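Local structure of Alpha/beta hydrolase (Pectobacterium atrosepticum SCRI1043, 3BDV) at residues Q35-R40 / F170-Y175; R40-W45 / Y175-L180. The protein is probably a hydrolase of the alpha/beta-hydrolase fold, related to YdeN-like serine hydrolases, whose substrate is not established and which binds calcium. One frame throughout, in Å; residues are numbered along the deposited sequence.

Overall arrangement
Contacts 1 and 2 are adjacent, touching parts of one interface, their centres about 7 Å apart and on the same side of the chain's centre. Both join helix 34-41 and the residues just after it to helix 174-185 and the loop leading into it. Residues 35-40 and 40-45 come first along the chain, 170-175 and 175-180 some 130 residues later, with Arg40 and Tyr175 shared. Trp38 bridges the two, since its ring also packs on Leu177, Gly176 and Trp45, and a salt bridge links Glu174 to Arg41. The interface thus ties an early and the last helix of the alpha/beta-hydrolase fold together beside its parallel sheet, away from the annotated calcium sites.

Contact 1. Residues Q35-R40 / F170-Y175; sequences QSHWER and FGPWEY
The imidazole of His37 is covered on both faces: the peptide of Gly171-Pro172 lies on one, with Pro172 N over the ring centre, while Arg40 brings the NH2 corner of its guanidinium over the centre of the other, edge-on and not stacked flat. Nearest on the loop side, His37 CD2 meets Gly171 C at 3.5 Å. Pro172 CD adds a CH-pi contact, 4.2 Å from the centroid of the His37 ring and 19° off its normal. The Trp38 indole instead works through its edge. With CG anti to the carbonyl carbon (chi1 -65°), it places NE1 3.0 Å from Pro172 O, which lies almost exactly in the indole plane. The N-H points fairly straight (156°), but the donor stands above the carbonyl plane and not on a lone pair. The six-membered rings of Trp38 and Trp173 are nearly parallel but slid apart, touching through Trp38 CZ2 and Trp173 CE3 at 3.5 Å. Toward the rim of the Trp173 ring, Phe170 CD2 lies over one face and Tyr175 C over the opposite one.

Trp38 also packs on Ile79 of strand 76-81 and, with Trp173, on Met103 of strand 99-105, so both indoles lie on the parallel sheet of the alpha/beta-hydrolase fold. Glu32, hydrogen-bonded to His37 NE2, would tend to stabilise a positive charge on the imidazole and Arg40 to oppose it, leaving its ionisation open. A single hydrogen bond joins the segments, satisfying the buried Trp38 N-H just before the N-cap residue Trp173; the rest is van der Waals packing of rings on a peptide, a proline and one another.

Contact 2. Residues R40-W45 / Y175-L180; sequences RRFPHW and YGLKRL
Leu177 leaves its helix with CB directed at residues 40-45, and CG lies anti to the carbonyl carbon (chi1 -71°), which aims the branch at that segment; its two methyls then go to different neighbours. CD1, anti to CA (chi2 177°), comes over one face of the Arg41 guanidinium, 3.4 Å above its plane and displaced toward the rim; the nearest atom there is Arg41 NH1, 3.5 Å from Leu177 CD1. CD2 turns the other way into the aromatic pair, where Leu177 CD2 lies 3.7 Å from Trp45 CH2 and 3.9 Å from Phe42 CE2. Phe42 approaches tip to tip, whereas Trp45 crosses the leucine obliquely.

One helical turn on, Leu180 meets the same indole corner. Its CG is anti to the backbone N (chi1 178°), which extends the side chain until Leu180 CD2 touches Trp45 CH2 at 3.6 Å, tip to tip. CH2 of Trp45 is therefore held by one methyl from each leucine. On the aromatic side, Trp45 CZ2, 3.5 Å above the Phe42 ring plane, and Arg41 CG lie near the rim on opposite faces of that ring. A type I beta turn from Phe42 to Trp45, closed by Trp45 N bonding to Phe42 O, brings the two rings together after the helix ends.

Arg41 is extended from CG to NE, and its charge is met by Asp8 through NE and by Glu174 through NH1, which keep the guanidinium in place beside the methyl. Phe42 also packs on Leu11 of helix 4-15, while Trp45 and Leu180 both rest on Met20 of strand 19-23. The cluster lies between helices 4-15, 34-41 and 174-185, against the parallel sheet.

Contact 1. Residues Q35-R40 / F170-Y175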
loop_
_atom_site.group_PDB
_atom_site.type_symbol
_atom_site.label_atom_id
_atom_site.label_comp_id
_atom_site.label_asym_id
_atom_site.label_seq_id
_atom_site.Cartn_x
_atom_site.Cartn_y
_atom_site.Cartn_z
ATOM N N GLN A 35 -1.156 5.369 -7.720
ATOM C CA GLN A 35 0.264 5.106 -7.461
ATOM C C GLN A 35 1.169 5.811 -8.485
ATOM O O GLN A 35 2.250 6.301 -8.136
ATOM C CB GLN A 35 0.528 3.614 -7.435
ATOM C CG GLN A 35 0.034 2.954 -6.163
ATOM C CD GLN A 35 0.247 1.453 -6.172
ATOM O OE1 GLN A 35 0.087 0.828 -7.210
ATOM N NE2 GLN A 35 0.596 0.871 -5.031
ATOM N N SER A 36 0.671 5.940 -9.716
ATOM C CA SER A 36 1.387 6.660 -10.753
ATOM C C SER A 36 1.293 8.181 -10.562
ATOM O O SER A 36 2.275 8.899 -10.794
ATOM C CB SER A 36 0.941 6.206 -12.159
ATOM O OG SER A 36 1.260 4.815 -12.382
ATOM N N HIS A 37 0.127 8.705 -10.199
ATOM C CA HIS A 37 0.053 10.103 -9.803
ATOM C C HIS A 37 1.080 10.386 -8.728
ATOM O O HIS A 37 1.833 11.371 -8.797
ATOM C CB HIS A 37 -1.352 10.456 -9.309
ATOM C CG HIS A 37 -2.313 10.703 -10.427
ATOM N ND1 HIS A 37 -2.622 11.965 -10.885
ATOM C CD2 HIS A 37 -3.047 9.837 -11.172
ATOM C CE1 HIS A 37 -3.497 11.868 -11.872
ATOM N NE2 HIS A 37 -3.770 10.588 -12.076
ATOM N N TRP A 38 1.135 9.520 -7.742
ATOM C CA TRP A 38 2.025 9.767 -6.589
ATOM C C TRP A 38 3.509 9.702 -6.950
ATOM O O TRP A 38 4.319 10.517 -6.484
ATOM C CB TRP A 38 1.680 8.831 -5.428
ATOM C CG TRP A 38 0.321 9.084 -4.849
ATOM C CD1 TRP A 38 -0.653 9.959 -5.324
ATOM C CD2 TRP A 38 -0.264 8.408 -3.742
ATOM N NE1 TRP A 38 -1.753 9.885 -4.531
ATOM C CE2 TRP A 38 -1.564 8.925 -3.573
ATOM C CE3 TRP A 38 0.189 7.434 -2.863
ATOM C CZ2 TRP A 38 -2.396 8.498 -2.551
ATOM C CZ3 TRP A 38 -0.637 7.016 -1.861
ATOM C CH2 TRP A 38 -1.908 7.560 -1.704
ATOM N N GLU A 39 3.841 8.772 -7.824
ATOM C CA GLU A 39 5.203 8.649 -8.334
ATOM C C GLU A 39 5.631 9.901 -9.077
ATOM O O GLU A 39 6.735 10.368 -8.891
ATOM C CB GLU A 39 5.287 7.453 -9.240
ATOM C CG GLU A 39 6.683 7.111 -9.637
ATOM C CD GLU A 39 6.725 5.927 -10.559
ATOM O OE1 GLU A 39 5.703 5.643 -11.271
ATOM O OE2 GLU A 39 7.803 5.307 -10.575
ATOM N N ARG A 40 4.775 10.422 -9.956
ATOM C CA ARG A 40 5.065 11.691 -10.635
ATOM C C ARG A 40 5.154 12.874 -9.656
ATOM O O ARG A 40 5.979 13.770 -9.822
ATOM C CB ARG A 40 4.017 12.033 -11.705
ATOM C CG ARG A 40 3.960 11.095 -12.884
ATOM C CD ARG A 40 3.089 11.654 -13.994
ATOM N NE ARG A 40 1.655 11.624 -13.663
ATOM C CZ ARG A 40 0.880 10.542 -13.782
ATOM N NH1 ARG A 40 1.364 9.385 -14.215
ATOM N NH2 ARG A 40 -0.391 10.640 -13.499
ATOM N N PHE A 170 -9.326 7.399 -9.143
ATOM C CA PHE A 170 -8.129 7.457 -8.302
ATOM C C PHE A 170 -6.959 7.066 -9.196
ATOM O O PHE A 170 -6.595 5.892 -9.253
ATOM C CB PHE A 170 -8.219 6.467 -7.153
ATOM C CG PHE A 170 -9.443 6.606 -6.316
ATOM C CD1 PHE A 170 -10.612 5.958 -6.675
ATOM C CD2 PHE A 170 -9.430 7.346 -5.175
ATOM C CE1 PHE A 170 -11.748 6.094 -5.934
ATOM C CE2 PHE A 170 -10.577 7.487 -4.408
ATOM C CZ PHE A 170 -11.728 6.861 -4.792
ATOM N N GLY A 171 -6.370 8.027 -9.911
ATOM C CA GLY A 171 -6.608 9.454 -9.745
ATOM C C GLY A 171 -5.636 10.038 -8.757
ATOM O O GLY A 171 -4.912 9.316 -8.086
ATOM N N PRO A 172 -5.621 11.363 -8.642
ATOM C CA PRO A 172 -4.664 11.976 -7.747
ATOM C C PRO A 172 -4.821 11.590 -6.297
ATOM O O PRO A 172 -3.871 11.651 -5.601
ATOM C CB PRO A 172 -4.925 13.477 -7.886
ATOM C CG PRO A 172 -5.912 13.616 -8.866
ATOM C CD PRO A 172 -6.462 12.361 -9.324
ATOM N N TRP A 173 -6.045 11.309 -5.864
ATOM C CA TRP A 173 -6.340 10.879 -4.496
ATOM C C TRP A 173 -5.583 11.617 -3.398
ATOM O O TRP A 173 -4.767 11.037 -2.657
ATOM C CB TRP A 173 -6.142 9.357 -4.363
ATOM C CG TRP A 173 -6.885 8.738 -3.173
ATOM C CD1 TRP A 173 -8.044 9.165 -2.580
ATOM C CD2 TRP A 173 -6.474 7.566 -2.446
ATOM N NE1 TRP A 173 -8.387 8.319 -1.554
ATOM C CE2 TRP A 173 -7.430 7.350 -1.437
ATOM C CE3 TRP A 173 -5.410 6.670 -2.577
ATOM C CZ2 TRP A 173 -7.343 6.286 -0.553
ATOM C CZ3 TRP A 173 -5.282 5.642 -1.677
ATOM C CH2 TRP A 173 -6.252 5.442 -0.686
ATOM N N GLU A 174 -5.905 12.898 -3.277
ATOM C CA GLU A 174 -5.335 13.713 -2.230
ATOM C C GLU A 174 -5.697 13.187 -0.844
ATOM O O GLU A 174 -4.874 13.313 0.087
ATOM C CB GLU A 174 -5.765 15.159 -2.406
ATOM C CG GLU A 174 -5.119 15.792 -3.603
ATOM C CD GLU A 174 -4.357 17.047 -3.282
ATOM O OE1 GLU A 174 -4.461 17.557 -2.150
ATOM O OE2 GLU A 174 -3.642 17.533 -4.166
ATOM N N TYR A 175 -6.888 12.597 -0.682
ATOM C CA TYR A 175 -7.269 12.063 0.636
ATOM C C TYR A 175 -6.311 10.958 1.073
ATOM O O TYR A 175 -5.913 10.915 2.247
ATOM C CB TYR A 175 -8.739 11.564 0.708
ATOM C CG TYR A 175 -9.111 11.203 2.141
ATOM C CD1 TYR A 175 -9.346 12.197 3.087
ATOM C CD2 TYR A 175 -9.183 9.881 2.551
ATOM C CE1 TYR A 175 -9.656 11.877 4.399
ATOM C CE2 TYR A 175 -9.503 9.558 3.861
ATOM C CZ TYR A 175 -9.717 10.555 4.777
ATOM O OH TYR A 175 -9.973 10.217 6.097
#

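Contact 2. Residues R40-W45 / Y175-L180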
loop_
_atom_site.group_PDB
_atom_site.type_symbol
_atom_site.label_atom_id
_atom_site.label_comp_id
_atom_site.label_asym_id
_atom_site.label_seq_id
_atom_site.Cartn_x
_atom_site.Cartn_y
_atom_site.Cartn_z
ATOM N N ARG A 40 4.775 10.422 -9.956
ATOM C CA ARG A 40 5.065 11.691 -10.635
ATOM C C ARG A 40 5.154 12.874 -9.656
ATOM O O ARG A 40 5.979 13.770 -9.822
ATOM C CB ARG A 40 4.017 12.033 -11.705
ATOM C CG ARG A 40 3.960 11.095 -12.884
ATOM C CD ARG A 40 3.089 11.654 -13.994
ATOM N NE ARG A 40 1.655 11.624 -13.663
ATOM C CZ ARG A 40 0.880 10.542 -13.782
ATOM N NH1 ARG A 40 1.364 9.385 -14.215
ATOM N NH2 ARG A 40 -0.391 10.640 -13.499
ATOM N N ARG A 41 4.285 12.890 -8.648
ATOM C CA ARG A 41 4.262 13.991 -7.683
ATOM C C ARG A 41 5.476 14.016 -6.723
ATOM O O ARG A 41 5.968 15.109 -6.352
ATOM C CB ARG A 41 2.928 13.925 -6.929
ATOM C CG ARG A 41 2.645 15.077 -6.065
ATOM C CD ARG A 41 1.284 14.962 -5.518
ATOM N NE ARG A 41 0.956 16.046 -4.592
ATOM C CZ ARG A 41 -0.279 16.453 -4.337
ATOM N NH1 ARG A 41 -1.302 15.920 -4.976
ATOM N NH2 ARG A 41 -0.495 17.422 -3.466
ATOM N N PHE A 42 6.014 12.827 -6.419
ATOM C CA PHE A 42 7.093 12.623 -5.457
ATOM C C PHE A 42 8.157 11.718 -6.099
ATOM O O PHE A 42 8.200 10.499 -5.870
ATOM C CB PHE A 42 6.546 11.978 -4.188
ATOM C CG PHE A 42 5.487 12.804 -3.511
ATOM C CD1 PHE A 42 5.815 13.967 -2.850
ATOM C CD2 PHE A 42 4.167 12.461 -3.611
ATOM C CE1 PHE A 42 4.833 14.775 -2.263
ATOM C CE2 PHE A 42 3.183 13.245 -3.017
ATOM C CZ PHE A 42 3.513 14.413 -2.365
ATOM N N PRO A 43 8.980 12.296 -6.972
ATOM C CA PRO A 43 9.856 11.447 -7.779
ATOM C C PRO A 43 10.924 10.697 -7.009
ATOM O O PRO A 43 11.589 9.817 -7.584
ATOM C CB PRO A 43 10.493 12.439 -8.775
ATOM C CG PRO A 43 9.709 13.687 -8.685
ATOM C CD PRO A 43 9.112 13.722 -7.311
ATOM N N HIS A 44 11.130 11.060 -5.747
ATOM C CA HIS A 44 12.054 10.340 -4.877
ATOM C C HIS A 44 11.396 9.081 -4.281
ATOM O O HIS A 44 12.092 8.234 -3.754
ATOM C CB HIS A 44 12.566 11.248 -3.753
ATOM C CG HIS A 44 11.481 12.051 -3.088
ATOM N ND1 HIS A 44 10.766 13.028 -3.755
ATOM C CD2 HIS A 44 10.960 11.993 -1.838
ATOM C CE1 HIS A 44 9.872 13.554 -2.937
ATOM N NE2 HIS A 44 9.970 12.947 -1.767
ATOM N N TRP A 45 10.066 8.956 -4.347
ATOM C CA TRP A 45 9.439 7.713 -3.885
ATOM C C TRP A 45 9.853 6.556 -4.756
ATOM O O TRP A 45 10.110 6.738 -5.920
ATOM C CB TRP A 45 7.938 7.817 -3.862
ATOM C CG TRP A 45 7.427 8.778 -2.808
ATOM C CD1 TRP A 45 8.159 9.672 -2.064
ATOM C CD2 TRP A 45 6.064 8.969 -2.424
ATOM N NE1 TRP A 45 7.324 10.389 -1.229
ATOM C CE2 TRP A 45 6.038 9.994 -1.440
ATOM C CE3 TRP A 45 4.867 8.378 -2.807
ATOM C CZ2 TRP A 45 4.867 10.419 -0.830
ATOM C CZ3 TRP A 45 3.702 8.792 -2.192
ATOM C CH2 TRP A 45 3.707 9.822 -1.228
ATOM N N TYR A 175 -6.888 12.597 -0.682
ATOM C CA TYR A 175 -7.269 12.063 0.636
ATOM C C TYR A 175 -6.311 10.958 1.073
ATOM O O TYR A 175 -5.913 10.915 2.247
ATOM C CB TYR A 175 -8.739 11.564 0.708
ATOM C CG TYR A 175 -9.111 11.203 2.141
ATOM C CD1 TYR A 175 -9.346 12.197 3.087
ATOM C CD2 TYR A 175 -9.183 9.881 2.551
ATOM C CE1 TYR A 175 -9.656 11.877 4.399
ATOM C CE2 TYR A 175 -9.503 9.558 3.861
ATOM C CZ TYR A 175 -9.717 10.555 4.777
ATOM O OH TYR A 175 -9.973 10.217 6.097
ATOM N N GLY A 176 -5.918 10.073 0.155
ATOM C CA GLY A 176 -4.906 9.073 0.487
ATOM C C GLY A 176 -3.559 9.669 0.895
ATOM O O GLY A 176 -2.898 9.214 1.850
ATOM N N LEU A 177 -3.114 10.681 0.165
ATOM C CA LEU A 177 -1.909 11.403 0.529
ATOM C C LEU A 177 -2.007 12.072 1.881
ATOM O O LEU A 177 -1.059 12.041 2.667
ATOM C CB LEU A 177 -1.600 12.449 -0.541
ATOM C CG LEU A 177 -1.103 11.934 -1.881
ATOM C CD1 LEU A 177 -0.944 13.137 -2.802
ATOM C CD2 LEU A 177 0.243 11.111 -1.742
ATOM N N LYS A 178 -3.148 12.693 2.153
ATOM C CA LYS A 178 -3.405 13.279 3.487
ATOM C C LYS A 178 -3.293 12.242 4.602
ATOM O O LYS A 178 -2.588 12.446 5.564
ATOM C CB LYS A 178 -4.772 13.978 3.527
ATOM C CG LYS A 178 -5.131 14.622 4.882
ATOM C CD LYS A 178 -6.576 15.180 4.986
ATOM C CE LYS A 178 -7.561 14.145 5.613
ATOM N NZ LYS A 178 -7.552 13.975 7.124
ATOM N N ARG A 179 -4.013 11.128 4.486
ATOM C CA ARG A 179 -3.885 10.067 5.480
ATOM C C ARG A 179 -2.488 9.504 5.615
ATOM O O ARG A 179 -2.042 9.187 6.719
ATOM C CB ARG A 179 -4.887 8.942 5.170
ATOM C CG ARG A 179 -6.269 9.398 5.267
ATOM C CD ARG A 179 -6.571 9.950 6.643
ATOM N NE ARG A 179 -6.348 8.960 7.690
ATOM C CZ ARG A 179 -7.292 8.202 8.248
ATOM N NH1 ARG A 179 -8.560 8.324 7.896
ATOM N NH2 ARG A 179 -6.951 7.359 9.231
ATOM N N LEU A 180 -1.801 9.318 4.503
ATOM C CA LEU A 180 -0.453 8.856 4.540
ATOM C C LEU A 180 0.452 9.805 5.332
ATOM O O LEU A 180 1.310 9.387 6.069
ATOM C CB LEU A 180 0.076 8.748 3.118
ATOM C CG LEU A 180 1.542 8.310 2.952
ATOM C CD1 LEU A 180 1.861 6.946 3.636
ATOM C CD2 LEU A 180 1.889 8.319 1.504
#